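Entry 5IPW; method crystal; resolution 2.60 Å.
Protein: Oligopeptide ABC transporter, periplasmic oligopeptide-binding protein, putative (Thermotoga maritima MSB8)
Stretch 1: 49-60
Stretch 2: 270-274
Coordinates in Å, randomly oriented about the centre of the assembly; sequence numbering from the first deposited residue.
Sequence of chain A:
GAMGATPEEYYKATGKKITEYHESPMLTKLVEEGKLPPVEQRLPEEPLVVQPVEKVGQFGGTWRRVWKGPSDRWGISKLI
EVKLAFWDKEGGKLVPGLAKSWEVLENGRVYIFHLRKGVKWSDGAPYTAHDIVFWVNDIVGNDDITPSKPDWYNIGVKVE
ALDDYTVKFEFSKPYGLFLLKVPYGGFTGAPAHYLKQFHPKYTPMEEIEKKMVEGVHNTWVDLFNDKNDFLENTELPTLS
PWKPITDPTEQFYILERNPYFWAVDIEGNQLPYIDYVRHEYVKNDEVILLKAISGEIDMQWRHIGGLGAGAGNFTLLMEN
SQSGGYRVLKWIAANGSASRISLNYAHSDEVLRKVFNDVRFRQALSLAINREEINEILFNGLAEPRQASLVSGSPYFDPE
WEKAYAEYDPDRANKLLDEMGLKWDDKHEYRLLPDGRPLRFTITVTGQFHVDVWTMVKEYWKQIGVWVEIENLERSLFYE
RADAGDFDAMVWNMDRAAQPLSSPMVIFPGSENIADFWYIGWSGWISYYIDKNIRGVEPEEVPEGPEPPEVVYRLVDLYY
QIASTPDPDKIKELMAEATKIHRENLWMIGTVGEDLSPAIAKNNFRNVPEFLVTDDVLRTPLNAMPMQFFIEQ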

# COMPACT_ATOMS: atom_id res chain seq x y z
N VAL A 49 -13.17 -14.65 13.69
CA VAL A 49 -14.51 -14.09 13.82
C VAL A 49 -14.49 -12.70 13.24
O VAL A 49 -13.65 -11.88 13.61
N VAL A 50 -15.41 -12.44 12.31
CA VAL A 50 -15.38 -11.22 11.54
C VAL A 50 -16.63 -10.41 11.80
O VAL A 50 -17.73 -10.92 11.71
N GLN A 51 -16.44 -9.14 12.16
CA GLN A 51 -17.58 -8.26 12.34
C GLN A 51 -17.85 -7.51 11.04
O GLN A 51 -16.96 -6.86 10.49
N PRO A 52 -19.08 -7.62 10.54
CA PRO A 52 -19.42 -6.96 9.30
C PRO A 52 -19.16 -5.47 9.29
O PRO A 52 -19.28 -4.81 10.31
N VAL A 53 -18.82 -4.95 8.12
CA VAL A 53 -18.69 -3.52 7.92
C VAL A 53 -20.02 -2.83 8.17
O VAL A 53 -20.04 -1.72 8.68
N GLU A 54 -21.12 -3.48 7.82
CA GLU A 54 -22.41 -2.83 7.78
C GLU A 54 -23.46 -3.62 8.53
O GLU A 54 -24.17 -3.09 9.38
N LYS A 55 -23.57 -4.90 8.19
CA LYS A 55 -24.53 -5.75 8.86
C LYS A 55 -24.24 -7.20 8.55
O LYS A 55 -23.45 -7.52 7.67
N VAL A 56 -24.90 -8.08 9.29
CA VAL A 56 -24.75 -9.51 9.09
C VAL A 56 -25.31 -9.84 7.71
O VAL A 56 -26.41 -9.42 7.38
N GLY A 57 -24.55 -10.59 6.93
CA GLY A 57 -24.88 -10.83 5.53
C GLY A 57 -25.71 -12.07 5.26
O GLY A 57 -26.02 -12.83 6.17
N GLN A 58 -26.06 -12.27 3.99
CA GLN A 58 -26.84 -13.41 3.53
C GLN A 58 -26.02 -14.17 2.51
O GLN A 58 -25.24 -13.58 1.76
N PHE A 59 -26.21 -15.49 2.49
CA PHE A 59 -25.44 -16.35 1.61
C PHE A 59 -26.02 -16.34 0.20
O PHE A 59 -27.24 -16.33 0.02
N GLY A 60 -25.13 -16.35 -0.78
CA GLY A 60 -25.49 -16.64 -2.15
C GLY A 60 -24.91 -15.67 -3.14
O GLY A 60 -24.16 -14.77 -2.76
N GLN A 270 -20.22 -19.29 8.10
CA GLN A 270 -18.93 -19.55 7.46
C GLN A 270 -18.80 -18.70 6.20
O GLN A 270 -19.60 -18.82 5.26
N LEU A 271 -17.78 -17.86 6.17
CA LEU A 271 -17.56 -16.98 5.05
C LEU A 271 -16.90 -17.76 3.89
O LEU A 271 -16.45 -18.89 4.08
N PRO A 272 -16.89 -17.17 2.69
CA PRO A 272 -17.51 -15.89 2.31
C PRO A 272 -19.02 -15.98 2.23
O PRO A 272 -19.57 -17.06 2.25
N TYR A 273 -19.69 -14.84 2.14
CA TYR A 273 -21.13 -14.85 1.91
C TYR A 273 -21.42 -15.22 0.46
O TYR A 273 -22.33 -16.00 0.17
N ILE A 274 -20.61 -14.68 -0.44
CA ILE A 274 -20.80 -14.82 -1.87
C ILE A 274 -20.30 -16.18 -2.37
O ILE A 274 -19.20 -16.61 -2.02

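Contacts between loops that lie far apart in sequence often depend on one aromatic residue that uses its whole length: the backbone makes one hydrogen bond, the ring covers a neighbouring chain, and a polar atom at the tip closes the far end. The periplasmic oligopeptide-binding protein of Thermotoga maritima offers a compact example. Residues 49-60 and 270-274, more than 200 positions apart, bury 446 Å² between them, and Y273 is the centre of the contact, with 136 Å² of its surface covered by the other stretch.

The CA-to-CB bond of Y273 points sideways to the first stretch, yet the end of the side chain comes nearer. With chi1 in the m well (-70°) and chi2 at -60°, the ring runs beside the segment from V56 to F59. There it meets G57, whose CA sits over one face of the ring, 3.6 Å from the Y273 ring centroid and 22° off the normal, in a CH-pi contact. Such an approach is possible because G57 has no side chain: an ideally placed CB on G57 would point toward the second stretch and lie only 2.6 Å from Y273 CE2, a clash. Beyond the ring, the hydroxyl accepts a hydrogen bond from the backbone, G57 N to Y273 OH at 2.9 Å with an angle of 162° at the hydrogen, although the hydroxyl's exact place is less sure because it lies too close to an atom elsewhere in the model. The ring of P52 also borders this tip, with P52 CG 4.0 Å from Y273 OH.

At its other end, Y273 engages the first stretch through its main chain. G60 N donates to Y273 O at 3.0 Å and a nearly straight 169°, while F59 CA approaches the same carbonyl, Y273 O, at 3.4 Å in a CA-H...O contact. A second such contact, from I274 CA to G60 O at 3.5 Å, continues the pairing by one residue. G60 adopts backbone angles that themselves call for glycine, since a CB would be jammed against the carbonyl oxygen of F59.

F59 is the reciprocal aromatic, with 79 Å² covered. Its CA-to-CB bond also points sideways while its ring end comes nearer, chi1 again being m (-78°) with chi2 at -61°. The ring presents its edge to backbone carbonyls: F59 CE1 lies 3.0 Å from Q270 O and 3.6 Å from P272 O. An aromatic edge carries slightly positive hydrogens, so carbonyl oxygens near the ring plane are congenial neighbours. The two aromatic side chains themselves touch only loosely, F59 CE1 to Y273 CD1 at 4.5 Å.

A smaller apolar contact completes the packing. V50, chi1 t, points toward the second stretch, and V50 CB meets L271 CD1 at 3.9 Å; L271, in an m,t rotamer, starts sideways and brings its end nearer. The cis peptide bond before P272 lies between L271 and the Y273 anchor.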

# COMPACT_ATOMS: atom_id res chain seq x y z
CB VAL A 49 -14.97 -14.04 15.29
CG1 VAL A 49 -16.38 -13.48 15.40
CG2 VAL A 49 -14.90 -15.43 15.90
CB VAL A 50 -15.26 -11.55 10.05
CG1 VAL A 50 -15.35 -10.30 9.18
CG2 VAL A 50 -13.95 -12.27 9.83
CB GLN A 51 -17.35 -7.27 13.47
CG GLN A 51 -18.58 -6.45 13.79
CD GLN A 51 -18.30 -5.40 14.82
OE1 GLN A 51 -17.83 -5.72 15.93
NE2 GLN A 51 -18.55 -4.13 14.48
CB PRO A 52 -20.92 -7.20 9.18
CG PRO A 52 -21.15 -8.48 9.88
CD PRO A 52 -20.12 -8.56 10.97
CB VAL A 53 -18.21 -3.20 6.49
CG1 VAL A 53 -18.43 -1.73 6.15
CG2 VAL A 53 -16.74 -3.56 6.34
CB GLU A 54 -22.83 -2.66 6.33
CG GLU A 54 -23.96 -1.69 6.08
CD GLU A 54 -24.39 -1.68 4.63
OE1 GLU A 54 -25.61 -1.51 4.37
OE2 GLU A 54 -23.52 -1.87 3.75
CB LYS A 55 -25.95 -5.41 8.42
CG LYS A 55 -26.20 -5.56 6.93
CD LYS A 55 -27.54 -4.97 6.52
CE LYS A 55 -28.68 -5.90 6.89
NZ LYS A 55 -29.99 -5.35 6.48
CB VAL A 56 -25.45 -10.31 10.20
CG1 VAL A 56 -25.40 -11.81 9.92
CG2 VAL A 56 -24.78 -10.02 11.54
CB GLN A 58 -28.14 -12.96 2.87
CG GLN A 58 -29.10 -12.29 3.82
CD GLN A 58 -30.29 -11.68 3.11
OE1 GLN A 58 -30.15 -10.71 2.37
NE2 GLN A 58 -31.48 -12.25 3.32
CB PHE A 59 -25.48 -17.80 2.12
CG PHE A 59 -24.57 -18.07 3.26
CD1 PHE A 59 -23.20 -17.90 3.12
CD2 PHE A 59 -25.07 -18.54 4.48
CE1 PHE A 59 -22.35 -18.16 4.18
CE2 PHE A 59 -24.23 -18.80 5.54
CZ PHE A 59 -22.86 -18.62 5.39
CB GLN A 270 -18.79 -21.03 7.07
CG GLN A 270 -17.49 -21.33 6.33
CD GLN A 270 -17.45 -22.72 5.71
OE1 GLN A 270 -18.47 -23.24 5.26
NE2 GLN A 270 -16.26 -23.31 5.66
CB LEU A 271 -16.68 -15.80 5.49
CG LEU A 271 -17.33 -14.93 6.57
CD1 LEU A 271 -16.31 -13.97 7.15
CD2 LEU A 271 -18.52 -14.16 6.02
CB PRO A 272 -16.93 -15.60 0.92
CG PRO A 272 -16.55 -16.94 0.39
CD PRO A 272 -16.12 -17.75 1.58
CB TYR A 273 -21.69 -13.46 2.16
CG TYR A 273 -21.71 -13.01 3.60
CD1 TYR A 273 -22.43 -13.71 4.56
CD2 TYR A 273 -21.07 -11.85 3.99
CE1 TYR A 273 -22.48 -13.27 5.87
CE2 TYR A 273 -21.13 -11.40 5.29
CZ TYR A 273 -21.82 -12.12 6.22
OH TYR A 273 -21.88 -11.66 7.51
CB ILE A 274 -20.10 -13.65 -2.60
CG1 ILE A 274 -20.74 -12.33 -2.14
CG2 ILE A 274 -20.20 -13.82 -4.11
CD1 ILE A 274 -19.96 -11.11 -2.52